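Local coordinates for transcriptional regulator, LacI family (Arthrobacter sp., PDB 4RKQ), which probably acts as a sugar-responsive transcription factor, binding an effector in its periplasmic-binding-protein-like domain to control its affinity for operator DNA, at residues P101-A115 with P267-R279. Residues are numbered along the deposited sequence; the frame is centred on the assembly and turned at random. Where two conformers were deposited one is given.
Sequences PGGAAGSINFDYQHA and PGSQSSRTTLKHR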
# COMPACT_ATOMS: atom_id res chain seq x y z
N PRO A 101 7.52 24.69 4.40
CA PRO A 101 8.62 24.04 5.12
C PRO A 101 9.15 24.83 6.32
O PRO A 101 9.99 24.31 7.07
CB PRO A 101 9.71 23.94 4.04
CG PRO A 101 9.39 25.00 3.05
CD PRO A 101 7.90 25.17 3.07
N GLY A 102 8.74 26.09 6.48
CA GLY A 102 9.33 26.95 7.49
C GLY A 102 10.85 26.87 7.36
O GLY A 102 11.38 26.97 6.24
N GLY A 103 11.52 26.64 8.49
CA GLY A 103 12.96 26.54 8.56
C GLY A 103 13.53 25.15 8.29
O GLY A 103 14.71 24.92 8.54
N ALA A 104 12.75 24.23 7.75
CA ALA A 104 13.29 22.90 7.43
C ALA A 104 14.43 23.05 6.43
O ALA A 104 14.42 23.93 5.59
CB ALA A 104 12.20 22.04 6.87
N ALA A 105 15.45 22.23 6.59
CA ALA A 105 16.63 22.25 5.74
C ALA A 105 16.31 22.08 4.27
O ALA A 105 16.96 22.68 3.44
CB ALA A 105 17.61 21.16 6.18
N GLY A 106 15.31 21.24 3.97
CA GLY A 106 14.95 20.94 2.61
C GLY A 106 13.48 20.75 2.46
O GLY A 106 12.78 20.38 3.41
N SER A 107 13.01 20.96 1.24
CA SER A 107 11.55 20.86 0.93
C SER A 107 11.31 20.51 -0.50
O SER A 107 11.99 20.99 -1.38
CB SER A 107 10.84 22.19 1.22
OG SER A 107 9.43 22.09 1.12
N ILE A 108 10.32 19.67 -0.72
CA ILE A 108 9.82 19.33 -2.04
C ILE A 108 8.32 19.74 -2.05
O ILE A 108 7.55 19.35 -1.18
CB ILE A 108 9.90 17.80 -2.32
CG1 ILE A 108 11.27 17.15 -2.11
CG2 ILE A 108 9.31 17.47 -3.68
CD1 ILE A 108 12.40 17.70 -2.93
N ASN A 109 7.95 20.60 -2.99
CA ASN A 109 6.54 21.05 -3.15
C ASN A 109 6.14 20.70 -4.59
O ASN A 109 6.98 20.35 -5.43
CB ASN A 109 6.37 22.55 -2.88
CG ASN A 109 6.05 22.87 -1.40
OD1 ASN A 109 6.06 22.02 -0.53
ND2 ASN A 109 5.79 24.14 -1.13
N PHE A 110 4.85 20.76 -4.87
CA PHE A 110 4.35 20.38 -6.21
C PHE A 110 3.59 21.58 -6.74
O PHE A 110 3.02 22.32 -5.96
CB PHE A 110 3.46 19.17 -6.11
CG PHE A 110 4.15 18.01 -5.47
CD1 PHE A 110 4.16 17.88 -4.09
CD2 PHE A 110 4.85 17.10 -6.24
CE1 PHE A 110 4.86 16.85 -3.48
CE2 PHE A 110 5.51 16.05 -5.64
CZ PHE A 110 5.52 15.93 -4.27
N ASP A 111 3.64 21.79 -8.05
CA ASP A 111 2.97 22.92 -8.70
C ASP A 111 1.52 22.60 -8.94
O ASP A 111 1.16 22.03 -9.98
CB ASP A 111 3.66 23.18 -10.02
CG ASP A 111 3.17 24.43 -10.70
OD1 ASP A 111 2.10 25.00 -10.37
OD2 ASP A 111 3.88 24.82 -11.62
N TYR A 112 0.65 22.93 -7.99
CA TYR A 112 -0.74 22.58 -8.16
C TYR A 112 -1.50 23.48 -9.14
O TYR A 112 -2.54 23.08 -9.66
CB TYR A 112 -1.49 22.50 -6.85
CG TYR A 112 -0.99 21.41 -5.96
CD1 TYR A 112 -1.18 20.09 -6.30
CD2 TYR A 112 -0.35 21.69 -4.76
CE1 TYR A 112 -0.75 19.06 -5.47
CE2 TYR A 112 0.11 20.68 -3.93
CZ TYR A 112 -0.08 19.35 -4.31
OH TYR A 112 0.32 18.31 -3.48
N GLN A 113 -1.00 24.67 -9.42
CA GLN A 113 -1.62 25.48 -10.49
C GLN A 113 -1.41 24.83 -11.83
O GLN A 113 -2.31 24.80 -12.67
CB GLN A 113 -1.04 26.87 -10.50
CG GLN A 113 -1.50 27.61 -9.27
CD GLN A 113 -1.24 29.08 -9.35
OE1 GLN A 113 -1.00 29.63 -10.43
NE2 GLN A 113 -1.30 29.74 -8.21
N HIS A 114 -0.23 24.31 -12.05
CA HIS A 114 0.05 23.59 -13.25
C HIS A 114 -0.79 22.31 -13.38
O HIS A 114 -1.34 22.01 -14.46
CB HIS A 114 1.50 23.26 -13.32
CG HIS A 114 1.82 22.25 -14.36
ND1 HIS A 114 2.09 22.60 -15.66
CD2 HIS A 114 1.86 20.90 -14.31
CE1 HIS A 114 2.33 21.51 -16.36
NE2 HIS A 114 2.18 20.46 -15.57
N ALA A 115 -0.89 21.54 -12.31
CA ALA A 115 -1.68 20.30 -12.32
C ALA A 115 -3.14 20.60 -12.64
O ALA A 115 -3.78 19.86 -13.39
CB ALA A 115 -1.59 19.58 -10.97
N PRO A 267 21.30 24.55 3.88
CA PRO A 267 19.99 24.32 4.47
C PRO A 267 19.19 25.60 4.46
O PRO A 267 19.68 26.67 4.83
CB PRO A 267 20.29 23.90 5.90
CG PRO A 267 21.72 23.47 5.90
CD PRO A 267 22.40 24.21 4.81
N GLY A 268 17.95 25.50 4.00
CA GLY A 268 17.05 26.60 4.01
C GLY A 268 17.19 27.51 2.83
O GLY A 268 16.36 28.36 2.62
N SER A 269 18.22 27.34 2.02
CA SER A 269 18.44 28.20 0.87
C SER A 269 17.44 27.95 -0.24
O SER A 269 16.72 26.95 -0.23
CB SER A 269 19.84 27.93 0.32
OG SER A 269 19.93 26.67 -0.34
N GLN A 270 17.42 28.84 -1.23
CA GLN A 270 16.52 28.62 -2.37
C GLN A 270 16.77 27.30 -3.10
O GLN A 270 15.83 26.65 -3.56
CB GLN A 270 16.63 29.78 -3.34
CG GLN A 270 15.97 31.00 -2.77
CD GLN A 270 16.04 32.14 -3.74
OE1 GLN A 270 15.24 32.22 -4.67
NE2 GLN A 270 17.02 33.00 -3.56
N SER A 271 18.03 26.90 -3.17
CA SER A 271 18.39 25.66 -3.85
C SER A 271 17.96 24.43 -3.05
O SER A 271 17.98 23.33 -3.55
CB SER A 271 19.90 25.58 -4.10
OG SER A 271 20.35 26.75 -4.74
N SER A 272 17.59 24.62 -1.80
CA SER A 272 17.15 23.50 -0.97
C SER A 272 15.64 23.26 -1.10
O SER A 272 15.12 22.34 -0.48
CB SER A 272 17.51 23.73 0.49
OG SER A 272 16.66 24.70 1.12
N ARG A 273 14.95 24.11 -1.87
CA ARG A 273 13.53 23.92 -2.17
C ARG A 273 13.31 23.52 -3.63
O ARG A 273 13.58 24.28 -4.52
CB ARG A 273 12.78 25.19 -1.87
CG ARG A 273 12.51 25.37 -0.40
CD ARG A 273 13.64 26.07 0.34
NE ARG A 273 13.15 26.29 1.70
CZ ARG A 273 13.44 25.54 2.75
NH1 ARG A 273 14.30 24.53 2.64
NH2 ARG A 273 12.88 25.81 3.91
N THR A 274 12.82 22.31 -3.84
CA THR A 274 12.52 21.80 -5.16
C THR A 274 11.00 21.78 -5.41
O THR A 274 10.20 21.40 -4.55
CB THR A 274 13.05 20.34 -5.29
OG1 THR A 274 14.44 20.26 -4.98
CG2 THR A 274 12.82 19.79 -6.70
N THR A 275 10.61 22.16 -6.61
CA THR A 275 9.22 22.16 -7.02
C THR A 275 9.12 21.18 -8.15
O THR A 275 9.80 21.36 -9.18
CB THR A 275 8.78 23.53 -7.57
OG1 THR A 275 8.93 24.52 -6.57
CG2 THR A 275 7.29 23.47 -8.00
N LEU A 276 8.27 20.16 -7.97
CA LEU A 276 8.04 19.13 -8.96
C LEU A 276 6.70 19.35 -9.65
O LEU A 276 5.79 19.98 -9.10
CB LEU A 276 8.08 17.74 -8.31
CG LEU A 276 9.37 17.37 -7.61
CD1 LEU A 276 9.20 15.98 -7.03
CD2 LEU A 276 10.55 17.44 -8.55
N LYS A 277 6.57 18.80 -10.85
CA LYS A 277 5.36 18.96 -11.67
C LYS A 277 4.77 17.60 -12.03
O LYS A 277 5.51 16.71 -12.47
CB LYS A 277 5.68 19.73 -12.96
CG LYS A 277 6.15 21.17 -12.75
CD LYS A 277 5.67 22.08 -13.88
CE LYS A 277 6.37 23.44 -13.86
NZ LYS A 277 6.34 24.11 -12.53
N HIS A 278 3.46 17.44 -11.83
CA HIS A 278 2.77 16.20 -12.22
C HIS A 278 2.62 16.21 -13.73
O HIS A 278 2.68 17.25 -14.36
CB HIS A 278 1.36 16.16 -11.65
CG HIS A 278 1.30 16.10 -10.17
ND1 HIS A 278 1.52 17.19 -9.36
CD2 HIS A 278 1.04 15.06 -9.33
CE1 HIS A 278 1.36 16.84 -8.10
NE2 HIS A 278 1.05 15.56 -8.05
N ARG A 279 2.36 15.03 -14.30
CA ARG A 279 2.06 14.90 -15.70
C ARG A 279 0.74 14.13 -15.79
O ARG A 279 0.46 13.27 -14.96
CB ARG A 279 3.19 14.14 -16.40
CG ARG A 279 4.47 14.97 -16.58
CD ARG A 279 5.55 14.23 -17.38
NE ARG A 279 5.91 12.92 -16.81
CZ ARG A 279 6.74 12.74 -15.78
NH1 ARG A 279 7.33 13.76 -15.16
NH2 ARG A 279 6.98 11.50 -15.35
O HOH W 1 2.07 19.58 -10.63
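Strand 106-110 pairs in parallel with strand 273-276 at one side of the N-terminal subdomain sheet, where 106-110 lies between strands 94-97 and 273-281. Five backbone bonds join them, from Ser107 N to Ser272 O through Asp111 N to Leu276 O.

Ile108, Phe110, Thr274 and Leu276 lie on the face turned to helix 246-262. Ile108 CG2 meets Leu276 CD1 at 3.7 Å, while its CD1 reaches Thr274 CB. The Phe110 ring lies alongside Leu276, with Phe110 CD2 3.9 Å from Leu276 CB.

At the start of the pair, Arg273 CG packs 3.9 Å from Ser107 CB, and the bend at chi2 (87°) turns the guanidinium toward the turn 101-104. Arg273 NH1 and NH2 both grip Ala104 O, each at 3.0 Å. This oxygen lies in the guanidinium plane, which should limit rotation. Gly268 N donates to Ala105 O.

Past the strands, with its CG anti to the backbone N (chi1 -173°), the Asp111 carboxylate reaches the helix start and Lys277. OD1 caps helix 112-125 by accepting from His114 N, and Asp111 OD2 offers its anti lone pair to Lys277 NZ at 2.7 Å in a salt bridge. Lys277 CD sits over the centre of the His114 ring (CH-pi). Both Lys277 contacts belong to one of two modelled conformers. A water links Asp111 O to His278 N and ND1. His278 CE1 packs 3.7 Å from Phe110 CB and near Tyr112 CE1. The Tyr112 hydroxyl hydrogen-bonds to Asp98.

This parallel pairing of sequence-distant strands, continuing into crossovers between two Rossmann-like subdomains, is characteristic of the LacI-family, type I periplasmic-binding-protein fold.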